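Local coordinates for protein ftsY (Mycoplasma mycoides, PDB 1ZU4) that is a signal recognition particle receptor of the FtsY type, its NG fragment joining a helical bundle to an alpha/beta domain of the P-loop superfamily, at residues Y96-K101 / N106-V111; K124-Y129 / L194-T199; A211-M216 / K252-S257; K218-Q221 / S226-H229; V231-D236 / E278-P283. All blocks are in the same frame, centred on the assembly; numbering follows the deposited sequence.

Interaction 1 (Y96-K101 / N106-V111); sequences YRIDFK and NIFMLV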
# COMPACT_ATOMS: atom_id res chain seq x y z
N TYR A 96 7.55 3.17 9.55
CA TYR A 96 6.24 3.85 9.40
C TYR A 96 6.30 4.88 8.28
O TYR A 96 5.48 4.86 7.34
CB TYR A 96 5.81 4.60 10.70
CG TYR A 96 4.69 3.93 11.50
CD1 TYR A 96 3.41 3.75 10.96
CD2 TYR A 96 4.92 3.49 12.82
CE1 TYR A 96 2.39 3.12 11.71
CE2 TYR A 96 3.93 2.88 13.57
CZ TYR A 96 2.66 2.70 13.01
OH TYR A 96 1.69 2.08 13.76
N ARG A 97 7.24 5.80 8.38
CA ARG A 97 7.20 6.99 7.50
C ARG A 97 7.91 6.72 6.20
O ARG A 97 8.75 5.82 6.11
CB ARG A 97 7.81 8.23 8.17
CG ARG A 97 9.31 8.14 8.46
CD ARG A 97 10.05 9.44 8.00
NE ARG A 97 11.47 9.42 8.41
CZ ARG A 97 11.91 9.83 9.60
NH1 ARG A 97 11.05 10.31 10.51
NH2 ARG A 97 13.22 9.75 9.89
N ILE A 98 7.55 7.52 5.21
CA ILE A 98 8.26 7.56 3.94
C ILE A 98 9.58 8.30 4.16
O ILE A 98 9.60 9.44 4.62
CB ILE A 98 7.40 8.25 2.82
CG1 ILE A 98 6.00 7.64 2.78
CG2 ILE A 98 8.09 8.20 1.44
CD1 ILE A 98 5.98 6.27 2.29
N ASP A 99 10.67 7.63 3.84
CA ASP A 99 12.02 8.19 4.00
C ASP A 99 12.31 9.13 2.82
O ASP A 99 13.05 8.80 1.89
CB ASP A 99 13.06 7.08 4.15
CG ASP A 99 14.41 7.59 4.62
OD1 ASP A 99 14.51 8.75 5.00
OD2 ASP A 99 15.41 6.82 4.57
N PHE A 100 11.72 10.32 2.90
CA PHE A 100 11.92 11.39 1.90
C PHE A 100 12.62 12.53 2.67
O PHE A 100 12.10 13.00 3.69
CB PHE A 100 10.57 11.82 1.32
CG PHE A 100 10.70 12.73 0.14
CD1 PHE A 100 10.58 12.22 -1.17
CD2 PHE A 100 11.05 14.09 0.32
CE1 PHE A 100 10.78 13.07 -2.29
CE2 PHE A 100 11.22 14.95 -0.78
CZ PHE A 100 11.08 14.46 -2.09
N LYS A 101 13.78 12.98 2.22
CA LYS A 101 14.46 14.11 2.88
C LYS A 101 14.63 15.19 1.85
O LYS A 101 14.88 14.89 0.70
CB LYS A 101 15.86 13.73 3.38
CG LYS A 101 15.98 12.44 4.16
CD LYS A 101 15.64 12.61 5.61
CE LYS A 101 16.68 11.86 6.45
NZ LYS A 101 16.52 10.39 6.40
N ASN A 106 16.31 11.33 -3.28
CA ASN A 106 15.57 10.23 -2.71
C ASN A 106 15.40 9.18 -3.81
O ASN A 106 15.15 9.52 -4.97
CB ASN A 106 14.19 10.72 -2.19
CG ASN A 106 14.33 11.79 -1.13
OD1 ASN A 106 14.68 11.47 0.01
ND2 ASN A 106 14.16 13.06 -1.52
N ILE A 107 15.54 7.91 -3.48
CA ILE A 107 15.40 6.87 -4.48
C ILE A 107 14.45 5.78 -3.98
O ILE A 107 14.74 5.14 -2.98
CB ILE A 107 16.79 6.27 -4.87
CG1 ILE A 107 17.77 7.36 -5.32
CG2 ILE A 107 16.58 5.26 -5.96
CD1 ILE A 107 19.25 6.88 -5.63
N PHE A 108 13.35 5.56 -4.69
CA PHE A 108 12.36 4.57 -4.30
C PHE A 108 12.23 3.55 -5.40
O PHE A 108 12.08 3.92 -6.59
CB PHE A 108 10.96 5.18 -4.13
CG PHE A 108 10.85 6.21 -3.08
CD1 PHE A 108 9.71 7.00 -3.02
CD2 PHE A 108 11.88 6.41 -2.13
CE1 PHE A 108 9.58 7.98 -2.04
CE2 PHE A 108 11.77 7.38 -1.14
CZ PHE A 108 10.63 8.14 -1.06
N MET A 109 12.25 2.27 -5.05
CA MET A 109 11.87 1.24 -6.04
C MET A 109 10.45 0.75 -5.88
O MET A 109 9.98 0.60 -4.80
CB MET A 109 12.78 0.04 -5.91
CG MET A 109 14.24 0.37 -5.95
SD MET A 109 15.13 -1.16 -5.89
CE MET A 109 16.65 -0.63 -6.71
N LEU A 110 9.77 0.45 -6.96
CA LEU A 110 8.49 -0.18 -6.85
C LEU A 110 8.66 -1.63 -7.30
O LEU A 110 9.36 -1.91 -8.27
CB LEU A 110 7.45 0.52 -7.68
CG LEU A 110 6.82 1.86 -7.25
CD1 LEU A 110 5.57 1.61 -6.56
CD2 LEU A 110 7.72 2.80 -6.44
N VAL A 111 8.12 -2.55 -6.50
CA VAL A 111 8.29 -4.00 -6.76
C VAL A 111 6.97 -4.72 -6.62
O VAL A 111 5.99 -4.15 -6.15
CB VAL A 111 9.32 -4.66 -5.81
CG1 VAL A 111 10.70 -4.04 -5.96
CG2 VAL A 111 8.82 -4.66 -4.33
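Asn106 and Lys101 make a two-bond polar clasp, flanked by aromatic packing, where the loop after helix 71-87 lies against the start of the central strand 106-111. The Asn106 amide serves the backbone of Lys101 at both ends. Asn106 OD1 accepts from Lys101 N at 2.8 Å in a nearly straight bond (167°), while Asn106 ND2 gives to Lys101 O at 3.0 Å, that oxygen lying in the amide plane. The same amide lies nearly flat beneath the Phe100 ring, the two planes 22° apart and Asn106 ND2 3.3 Å from the plane of the Phe100 ring, over the ring centre. Phe100 reaches this place with CG turned away from the backbone N, beside the carbonyl carbon (chi1 -170°). Further along, Ile98 CG2 packs obliquely on Phe108 CZ at 3.6 Å, and Asp99 O lies at the edge of the Phe108 ring, in its plane and 3.6 Å from Phe108 CE2. OD1 of Asn106 also accepts from Arg104 NE, and ND2 also gives to Asp193 O. With each of its polar atoms holding two partners, the buried amide should be fixed in rotation, which fits its use as a flat surface for Phe100.

Interaction 2 (K124-Y129 / L194-T199); sequences KMANYY and LLLIDT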
# COMPACT_ATOMS: atom_id res chain seq x y z
N LYS A 124 1.47 7.66 -10.25
CA LYS A 124 0.73 8.40 -9.25
C LYS A 124 1.68 8.94 -8.20
O LYS A 124 1.50 10.05 -7.75
CB LYS A 124 -0.36 7.55 -8.61
CG LYS A 124 -1.51 7.30 -9.62
CD LYS A 124 -2.63 6.53 -9.03
CE LYS A 124 -3.67 6.24 -10.13
NZ LYS A 124 -5.00 5.94 -9.54
N MET A 125 2.70 8.15 -7.84
CA MET A 125 3.70 8.62 -6.93
C MET A 125 4.55 9.75 -7.48
O MET A 125 4.88 10.66 -6.74
CB MET A 125 4.57 7.48 -6.47
CG MET A 125 4.01 6.78 -5.23
SD MET A 125 5.36 5.82 -4.64
CE MET A 125 6.09 6.85 -3.39
N ALA A 126 4.94 9.67 -8.76
CA ALA A 126 5.67 10.78 -9.38
C ALA A 126 4.85 12.10 -9.31
O ALA A 126 5.38 13.15 -8.92
CB ALA A 126 6.04 10.44 -10.86
N ASN A 127 3.59 12.01 -9.73
CA ASN A 127 2.64 13.13 -9.65
C ASN A 127 2.45 13.70 -8.23
O ASN A 127 2.34 14.90 -8.07
CB ASN A 127 1.24 12.73 -10.20
CG ASN A 127 0.34 13.96 -10.43
OD1 ASN A 127 -0.70 14.13 -9.77
ND2 ASN A 127 0.76 14.82 -11.33
N TYR A 128 2.42 12.81 -7.23
CA TYR A 128 2.26 13.18 -5.83
C TYR A 128 3.40 14.08 -5.38
O TYR A 128 3.17 15.11 -4.69
CB TYR A 128 2.19 11.91 -4.95
CG TYR A 128 2.06 12.14 -3.46
CD1 TYR A 128 0.82 12.17 -2.82
CD2 TYR A 128 3.21 12.26 -2.66
CE1 TYR A 128 0.75 12.36 -1.40
CE2 TYR A 128 3.14 12.46 -1.31
CZ TYR A 128 1.94 12.52 -0.67
OH TYR A 128 1.96 12.69 0.72
N TYR A 129 4.64 13.70 -5.73
CA TYR A 129 5.79 14.53 -5.33
C TYR A 129 5.93 15.76 -6.23
O TYR A 129 6.32 16.85 -5.75
CB TYR A 129 7.08 13.69 -5.26
CG TYR A 129 7.02 12.82 -4.05
CD1 TYR A 129 6.65 11.48 -4.15
CD2 TYR A 129 7.24 13.35 -2.80
CE1 TYR A 129 6.53 10.66 -3.04
CE2 TYR A 129 7.10 12.56 -1.63
CZ TYR A 129 6.75 11.21 -1.78
OH TYR A 129 6.60 10.40 -0.66
N LEU A 194 13.81 13.23 -6.65
CA LEU A 194 13.33 11.86 -6.49
C LEU A 194 13.53 11.08 -7.76
O LEU A 194 13.28 11.57 -8.87
CB LEU A 194 11.85 11.85 -6.09
CG LEU A 194 11.02 10.57 -6.15
CD1 LEU A 194 11.46 9.66 -5.04
CD2 LEU A 194 9.50 10.90 -6.05
N LEU A 195 14.02 9.85 -7.58
CA LEU A 195 14.13 8.89 -8.66
C LEU A 195 13.21 7.73 -8.30
O LEU A 195 13.39 7.12 -7.28
CB LEU A 195 15.58 8.35 -8.78
CG LEU A 195 15.81 7.23 -9.84
CD1 LEU A 195 15.27 7.63 -11.20
CD2 LEU A 195 17.29 6.93 -9.91
N LEU A 196 12.25 7.44 -9.16
CA LEU A 196 11.38 6.28 -8.98
C LEU A 196 11.79 5.23 -9.96
O LEU A 196 11.91 5.52 -11.15
CB LEU A 196 9.91 6.67 -9.20
CG LEU A 196 9.33 7.59 -8.10
CD1 LEU A 196 8.04 8.27 -8.57
CD2 LEU A 196 8.99 6.76 -6.91
N ILE A 197 12.00 3.99 -9.47
CA ILE A 197 12.43 2.89 -10.32
C ILE A 197 11.39 1.79 -10.43
O ILE A 197 11.03 1.12 -9.46
CB ILE A 197 13.73 2.26 -9.79
CG1 ILE A 197 14.77 3.36 -9.63
CG2 ILE A 197 14.17 1.05 -10.70
CD1 ILE A 197 15.96 2.97 -8.92
N ASP A 198 10.96 1.57 -11.66
CA ASP A 198 10.06 0.51 -11.97
C ASP A 198 10.88 -0.76 -12.15
O ASP A 198 11.96 -0.74 -12.70
CB ASP A 198 9.35 0.84 -13.28
CG ASP A 198 8.15 -0.06 -13.54
OD1 ASP A 198 7.57 0.11 -14.64
OD2 ASP A 198 7.78 -0.88 -12.64
N THR A 199 10.33 -1.87 -11.69
CA THR A 199 10.99 -3.17 -11.81
C THR A 199 10.02 -4.22 -12.31
O THR A 199 8.79 -4.12 -12.14
CB THR A 199 11.61 -3.64 -10.42
OG1 THR A 199 10.56 -3.85 -9.45
CG2 THR A 199 12.54 -2.61 -9.87
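The Tyr129 ring, which Leu194 touches from the strand, is sandwiched by two other aromatic residues: Tyr128 CD2 lies on one face, 3.6 Å above the plane of the Tyr129 ring and over its centre, and the ring of Phe100 stacks on the opposite face. Met125 CE lies at the edge of the Tyr129 ring, in plane, and Tyr129 CD1 is in turn at the edge of the Tyr128 ring. From the strand, Leu194 CD2 comes within 3.5 Å of Tyr129 CD1. A chi1 of 166° swings the Leu194 fork to the carbonyl side of its backbone and out to the tyrosine, and the two side chains cross roughly at right angles.

The second point of contact is Leu196. Leu196 CD1 pushes up to the helix backbone, 3.4 Å from Ala126 N, and also meets Ala126 CB at 3.7 Å. On the neighbouring residue, Met125 CB is 4.1 Å from Leu196 CD1, and one methyl thus fills the angle between two successive helix residues. No hydrogen bond crosses the contact, and all five residues are buried.

The axes of helix 124-129 and strand 194-198 are 9.7 Å apart and run almost antiparallel, at 173°. Val136 adds to the packing around Ala126, Tyr129 and Leu194, and Phe108 adds to it from the other neighbouring strand. Helix 118-131 leads from strand 106-111 to strand 136-140, and strand 194-198 lies between these two in the sheet. The helix therefore covers the strand its own connection skips, the beta-alpha-beta crossover that follows the first strand and loop in P-loop folds.

Interaction 3 (A211-M216 / K252-S257); sequences AELEKM and KVADVS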
# COMPACT_ATOMS: atom_id res chain seq x y z
N ALA A 211 19.31 -10.77 -8.68
CA ALA A 211 20.57 -10.29 -9.28
C ALA A 211 20.44 -8.89 -9.84
O ALA A 211 21.34 -8.08 -9.68
CB ALA A 211 21.11 -11.27 -10.39
N GLU A 212 19.33 -8.64 -10.53
CA GLU A 212 19.08 -7.36 -11.14
C GLU A 212 18.91 -6.31 -10.04
O GLU A 212 19.47 -5.20 -10.14
CB GLU A 212 17.83 -7.43 -12.05
CG GLU A 212 18.09 -8.06 -13.45
CD GLU A 212 19.19 -7.32 -14.25
OE1 GLU A 212 19.33 -6.09 -14.13
OE2 GLU A 212 19.93 -7.96 -15.02
N LEU A 213 18.15 -6.66 -8.99
CA LEU A 213 17.96 -5.72 -7.88
C LEU A 213 19.30 -5.40 -7.24
O LEU A 213 19.53 -4.27 -6.81
CB LEU A 213 17.02 -6.30 -6.82
CG LEU A 213 15.52 -6.45 -7.20
CD1 LEU A 213 14.75 -7.06 -6.07
CD2 LEU A 213 14.94 -5.08 -7.54
N GLU A 214 20.19 -6.38 -7.15
CA GLU A 214 21.47 -6.12 -6.53
C GLU A 214 22.35 -5.27 -7.48
O GLU A 214 23.00 -4.30 -7.04
CB GLU A 214 22.11 -7.44 -6.03
CG GLU A 214 23.52 -7.28 -5.49
CD GLU A 214 23.60 -6.55 -4.16
OE1 GLU A 214 22.56 -6.46 -3.47
OE2 GLU A 214 24.71 -6.05 -3.80
N LYS A 215 22.35 -5.57 -8.78
CA LYS A 215 23.01 -4.64 -9.73
C LYS A 215 22.52 -3.21 -9.56
O LYS A 215 23.32 -2.27 -9.50
CB LYS A 215 22.79 -5.06 -11.18
CG LYS A 215 23.68 -6.10 -11.66
CD LYS A 215 23.63 -6.22 -13.17
CE LYS A 215 22.77 -7.39 -13.60
NZ LYS A 215 23.24 -7.93 -14.93
N MET A 216 21.21 -3.05 -9.44
CA MET A 216 20.63 -1.69 -9.30
C MET A 216 21.13 -1.01 -8.02
O MET A 216 21.54 0.15 -8.02
CB MET A 216 19.11 -1.78 -9.31
CG MET A 216 18.58 -2.00 -10.71
SD MET A 216 16.82 -2.23 -10.66
CE MET A 216 16.47 -2.69 -12.30
N LYS A 252 10.09 -12.24 0.01
CA LYS A 252 11.34 -13.04 0.18
C LYS A 252 12.38 -12.77 -0.93
O LYS A 252 13.54 -13.20 -0.88
CB LYS A 252 11.05 -14.56 0.21
CG LYS A 252 9.92 -15.03 1.11
CD LYS A 252 10.03 -14.44 2.50
CE LYS A 252 8.98 -15.02 3.43
NZ LYS A 252 9.57 -15.58 4.69
N VAL A 253 11.93 -12.05 -1.94
CA VAL A 253 12.69 -11.82 -3.15
C VAL A 253 13.33 -10.44 -3.03
O VAL A 253 14.37 -10.16 -3.62
CB VAL A 253 11.73 -11.91 -4.38
CG1 VAL A 253 12.36 -11.40 -5.62
CG2 VAL A 253 11.21 -13.35 -4.58
N ALA A 254 12.69 -9.57 -2.24
CA ALA A 254 13.09 -8.17 -2.16
C ALA A 254 12.95 -7.77 -0.72
O ALA A 254 12.09 -8.29 0.01
CB ALA A 254 12.21 -7.31 -3.08
N ASP A 255 13.82 -6.86 -0.30
CA ASP A 255 13.76 -6.34 1.04
C ASP A 255 12.83 -5.12 1.04
O ASP A 255 13.26 -3.98 0.84
CB ASP A 255 15.16 -6.04 1.59
CG ASP A 255 16.00 -7.34 1.80
OD1 ASP A 255 15.57 -8.26 2.53
OD2 ASP A 255 17.12 -7.42 1.25
N VAL A 256 11.56 -5.41 1.28
CA VAL A 256 10.44 -4.49 1.08
C VAL A 256 10.40 -3.62 2.32
O VAL A 256 10.51 -4.16 3.43
CB VAL A 256 9.10 -5.30 0.93
CG1 VAL A 256 7.85 -4.35 0.96
CG2 VAL A 256 9.11 -6.21 -0.36
N SER A 257 10.28 -2.31 2.16
CA SER A 257 10.25 -1.37 3.33
C SER A 257 8.85 -0.88 3.58
O SER A 257 8.58 -0.36 4.66
CB SER A 257 11.16 -0.12 3.10
OG SER A 257 10.71 0.61 1.94
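Between Ala211 and Met216 the helix reaches segment 252-257 through a single side chain, Leu213, which touches Ala254 and the carbonyl of Val253. The residue before it, Glu212, faces another way: Glu212 OE2 forms a salt bridge with Lys215 NZ at 3.3 Å, one turn along, and the Glu212 side chain packs on Pro176 at the start of helix 176-189.

Leu213 comes next. With CG anti to its carbonyl carbon (chi1 -70°), the side chain is directed toward the loop, and the CD1 branch makes the contact: Leu213 CD1 is 3.9 Å from Ala254 CB and 4.0 Å from Val253 O. The other branch, CD2, packs instead near Thr199 CG2, at the far end of segment 194-199, and near Met109 SD of strand 106-111. Val253 meets Leu213 through its carbonyl oxygen, while its side chain packs on Lys206, Leu209 and Met210, an earlier part of the same helix.

Lys215 then carries the charged side of the helix onward, with a second salt bridge to Asp175. Met216 returns to the apolar side: its CB packs against Met109 CE, and its SD lies against Ile197 CG2.

The contact buries just 76 Å² and has no hydrogen bond. Helix 206-221 lies in the connection between strands 194-198 and 230-236; segment 252-257 closes the next connection, after helix 241-250 and ahead of strand 258-262. Leu213 is thus a small apolar bridge between successive beta-alpha-beta units on one face of an alpha/beta sheet of the P-loop type.

Interaction 4 (K218-Q221 / S226-H229); sequences KIIQ and SAPH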
# COMPACT_ATOMS: atom_id res chain seq x y z
N LYS A 218 23.80 -1.64 -6.33
CA LYS A 218 25.21 -1.32 -6.48
C LYS A 218 25.41 -0.02 -7.26
O LYS A 218 26.22 0.82 -6.90
CB LYS A 218 25.96 -2.50 -7.10
CG LYS A 218 26.19 -3.73 -6.12
CD LYS A 218 26.77 -3.18 -4.77
CE LYS A 218 27.83 -4.10 -4.14
NZ LYS A 218 28.69 -3.35 -3.15
N ILE A 219 24.62 0.17 -8.31
CA ILE A 219 24.71 1.41 -9.08
C ILE A 219 24.32 2.64 -8.23
O ILE A 219 24.99 3.70 -8.28
CB ILE A 219 23.80 1.37 -10.35
CG1 ILE A 219 24.52 0.56 -11.44
CG2 ILE A 219 23.62 2.78 -10.92
CD1 ILE A 219 23.65 -0.00 -12.48
N ILE A 220 23.21 2.50 -7.49
CA ILE A 220 22.64 3.66 -6.80
C ILE A 220 23.39 4.00 -5.50
O ILE A 220 23.59 5.19 -5.19
CB ILE A 220 21.08 3.59 -6.62
CG1 ILE A 220 20.67 2.57 -5.54
CG2 ILE A 220 20.37 3.31 -7.96
CD1 ILE A 220 19.19 2.20 -5.57
N GLN A 221 23.86 2.98 -4.79
CA GLN A 221 24.59 3.18 -3.53
C GLN A 221 25.94 3.90 -3.71
O GLN A 221 26.51 4.42 -2.74
CB GLN A 221 24.72 1.86 -2.80
CG GLN A 221 23.38 1.32 -2.40
CD GLN A 221 23.44 -0.06 -1.87
OE1 GLN A 221 24.32 -0.80 -2.23
NE2 GLN A 221 22.46 -0.45 -1.05
N SER A 226 22.60 5.16 1.55
CA SER A 226 21.41 4.58 2.20
C SER A 226 20.28 4.22 1.19
O SER A 226 19.20 3.73 1.58
CB SER A 226 20.91 5.55 3.29
OG SER A 226 20.74 6.88 2.77
N ALA A 227 20.51 4.44 -0.11
CA ALA A 227 19.52 4.03 -1.13
C ALA A 227 19.50 2.49 -1.34
O ALA A 227 20.48 1.81 -0.99
CB ALA A 227 19.77 4.76 -2.43
N PRO A 228 18.36 1.92 -1.79
CA PRO A 228 17.04 2.55 -2.01
C PRO A 228 16.49 2.97 -0.66
O PRO A 228 16.56 2.22 0.34
CB PRO A 228 16.18 1.43 -2.65
CG PRO A 228 16.89 0.13 -2.24
CD PRO A 228 18.35 0.45 -2.05
N HIS A 229 15.99 4.18 -0.61
CA HIS A 229 15.36 4.72 0.60
C HIS A 229 14.01 4.08 0.94
O HIS A 229 13.64 3.97 2.12
CB HIS A 229 15.22 6.24 0.43
CG HIS A 229 16.52 6.93 0.10
ND1 HIS A 229 17.61 6.89 0.94
CD2 HIS A 229 16.91 7.63 -0.98
CE1 HIS A 229 18.61 7.56 0.39
NE2 HIS A 229 18.20 8.05 -0.75
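Gln221 and Ile220, near the C-terminal end of helix 206-221, grip Ala227 and Pro228 in the turn that closes a beta-alpha-beta crossover and leads into strand 230-236. The polar part is one bond: Gln221 NE2 gives to Ala227 O at 3.0 Å (156°), lying in the carbonyl plane, with that oxygen close to the amide plane of Gln221. Gln221 runs extended beyond CG (chi2 171°), which carries its amide across to Ala227.

Beside it, the packing is apolar. Ile220 CG1 meets Ala227 CB at 3.9 Å, and Ile220 CD1 lies 4.0 Å from Pro228 CD, the two side chains about perpendicular. The chi1 of 73° sets CG1 between the backbone N and the carbonyl carbon, and CD1 is thereby carried over the Ala227-Pro228 link, a cis peptide.

In the next layer, Ile220 also packs on Val180 and Ile184 of helix 176-189, while Ile107 and Met109 of strand 106-111 pack against the contact from the sheet. His229 NE2 is hydrogen-bonded to Leu105 O. On one face of the His229 imidazole, displaced toward the rim, Ala227 CA sits 3.9 Å above the plane of the His229 ring.

Interaction 5 (V231-D236 / E278-P283); sequences VLLVID and ELLNIP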
# COMPACT_ATOMS: atom_id res chain seq x y z
N VAL A 231 11.57 0.57 -0.78
CA VAL A 231 11.32 -0.50 -1.73
C VAL A 231 9.84 -0.83 -1.49
O VAL A 231 9.46 -1.41 -0.47
CB VAL A 231 12.26 -1.76 -1.44
CG1 VAL A 231 11.99 -2.90 -2.43
CG2 VAL A 231 13.74 -1.37 -1.53
N LEU A 232 9.00 -0.41 -2.44
CA LEU A 232 7.59 -0.39 -2.18
C LEU A 232 6.86 -1.47 -2.97
O LEU A 232 6.90 -1.52 -4.20
CB LEU A 232 7.00 1.02 -2.41
CG LEU A 232 7.57 2.16 -1.52
CD1 LEU A 232 7.16 3.52 -2.06
CD2 LEU A 232 7.15 2.04 -0.05
N LEU A 233 6.23 -2.37 -2.23
CA LEU A 233 5.42 -3.45 -2.80
C LEU A 233 3.94 -3.08 -3.04
O LEU A 233 3.27 -2.54 -2.17
CB LEU A 233 5.52 -4.66 -1.85
CG LEU A 233 4.82 -5.98 -2.24
CD1 LEU A 233 5.39 -6.44 -3.53
CD2 LEU A 233 4.97 -7.06 -1.11
N VAL A 234 3.39 -3.38 -4.22
CA VAL A 234 2.02 -3.01 -4.54
C VAL A 234 1.13 -4.20 -4.25
O VAL A 234 1.37 -5.33 -4.68
CB VAL A 234 1.85 -2.54 -6.02
CG1 VAL A 234 0.38 -2.27 -6.34
CG2 VAL A 234 2.62 -1.25 -6.28
N ILE A 235 0.11 -3.96 -3.46
CA ILE A 235 -0.88 -4.99 -3.27
C ILE A 235 -2.16 -4.41 -3.75
O ILE A 235 -2.57 -3.35 -3.27
CB ILE A 235 -1.03 -5.36 -1.77
CG1 ILE A 235 0.30 -5.92 -1.22
CG2 ILE A 235 -2.14 -6.37 -1.62
CD1 ILE A 235 0.30 -6.20 0.28
N ASP A 236 -2.81 -5.12 -4.66
CA ASP A 236 -4.22 -4.90 -5.07
C ASP A 236 -5.28 -5.36 -4.05
O ASP A 236 -5.58 -6.58 -3.91
CB ASP A 236 -4.44 -5.65 -6.41
CG ASP A 236 -5.76 -5.32 -7.07
OD1 ASP A 236 -6.74 -4.85 -6.44
OD2 ASP A 236 -5.83 -5.56 -8.30
N GLU A 278 -0.89 -8.24 9.90
CA GLU A 278 -0.65 -9.55 10.54
C GLU A 278 0.30 -10.43 9.72
O GLU A 278 1.32 -10.88 10.24
CB GLU A 278 -1.97 -10.31 10.79
CG GLU A 278 -1.81 -11.70 11.42
CD GLU A 278 -1.28 -11.63 12.83
OE1 GLU A 278 -1.57 -10.65 13.55
OE2 GLU A 278 -0.53 -12.55 13.18
N LEU A 279 -0.03 -10.68 8.46
CA LEU A 279 0.76 -11.60 7.68
C LEU A 279 2.16 -11.07 7.31
O LEU A 279 3.09 -11.84 7.38
CB LEU A 279 0.05 -12.08 6.41
CG LEU A 279 0.59 -13.45 5.91
CD1 LEU A 279 0.12 -14.57 6.86
CD2 LEU A 279 0.19 -13.77 4.47
N LEU A 280 2.28 -9.81 6.88
CA LEU A 280 3.53 -9.24 6.35
C LEU A 280 4.33 -8.51 7.37
O LEU A 280 5.52 -8.54 7.29
CB LEU A 280 3.30 -8.28 5.14
CG LEU A 280 2.92 -9.00 3.81
CD1 LEU A 280 1.46 -9.33 3.76
CD2 LEU A 280 3.29 -8.15 2.60
N ASN A 281 3.65 -7.87 8.32
CA ASN A 281 4.26 -7.02 9.32
C ASN A 281 5.10 -5.92 8.68
O ASN A 281 6.24 -5.64 9.12
CB ASN A 281 5.14 -7.85 10.27
CG ASN A 281 5.46 -7.12 11.52
OD1 ASN A 281 4.71 -6.23 11.93
ND2 ASN A 281 6.60 -7.47 12.14
N ILE A 282 4.55 -5.35 7.60
CA ILE A 282 5.22 -4.28 6.87
C ILE A 282 4.20 -3.14 6.79
O ILE A 282 3.04 -3.40 6.52
CB ILE A 282 5.64 -4.70 5.42
CG1 ILE A 282 6.72 -5.79 5.41
CG2 ILE A 282 6.16 -3.50 4.63
CD1 ILE A 282 6.76 -6.61 4.12
N PRO A 283 4.63 -1.87 7.01
CA PRO A 283 3.63 -0.80 6.98
C PRO A 283 3.09 -0.52 5.61
O PRO A 283 3.83 -0.48 4.59
CB PRO A 283 4.42 0.42 7.44
CG PRO A 283 5.73 -0.08 7.94
CD PRO A 283 5.99 -1.35 7.26
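Leu280 points its CD2 methyl at two side chains of strand 231-236, Leu233 and Ile235, which stand two residues apart and so project from the same face of the sheet. Leu280 CD2 is 4.2 Å from Leu233 CD2 and 4.3 Å from Ile235 CD1, while Leu233 CD2 and Ile235 CD1 are 4.9 Å from each other. One methyl from the helix therefore sits over the pair, about equally distant from both.

The strand residues get there by different torsions. In Leu233 a chi1 of -177° points CG away from the backbone N and sends CD2 toward the helix end; its CD1 branch turns to the strand beside it and packs against Val111 O. Ile235 instead carries CG1 anti to the carbonyl carbon, and its extended chain (chi2 175°) brings CD1 out to Leu280.

Helix 272-280 lies in the connection between strands 258-262 and 284-288, so its last turn reaches back across the sheet, past strand 258-262, to strand 230-236. This places the contact between adjoining beta-alpha-beta units of the alpha/beta P-loop domain. Leu280 also packs on Val244 and Glu248 of helix 241-250, which lies on this same face and touches Leu233 and Ile235 through Phe250 and Ala247, respectively. Ile259 of the intervening strand packs on both Leu233 and Ile235.

No hydrogen bond joins the two segments, and just 88 Å² is buried. Beyond Leu280 the chain leaves the helix at Asn281, where phi turns positive (56°), and Asn281 OD1 accepts a hydrogen bond from Trp91 NE1.

Interactions 1, 2 and 5 are tied to neighbouring strands of one sheet: strand 106-111 binds 194-198 on one side and 230-236 on the other. Interactions 2, 3 and 5 are apolar and buried, without a hydrogen bond across them, whereas interactions 1 and 4 are only partly buried, close short loops and add side-chain amide bonds to backbone. Helix 206-221 serves both 3 and 4, whose centres lie about 11 Å apart. Interaction 2 lies on the sheet face away from 3 and 5, yet Met125 CE reaches Leu232 CD1 at 3.7 Å. Interactions 3 and 5 interleave along the chain, with Ser257 OG hydrogen-bonded to Val231 N.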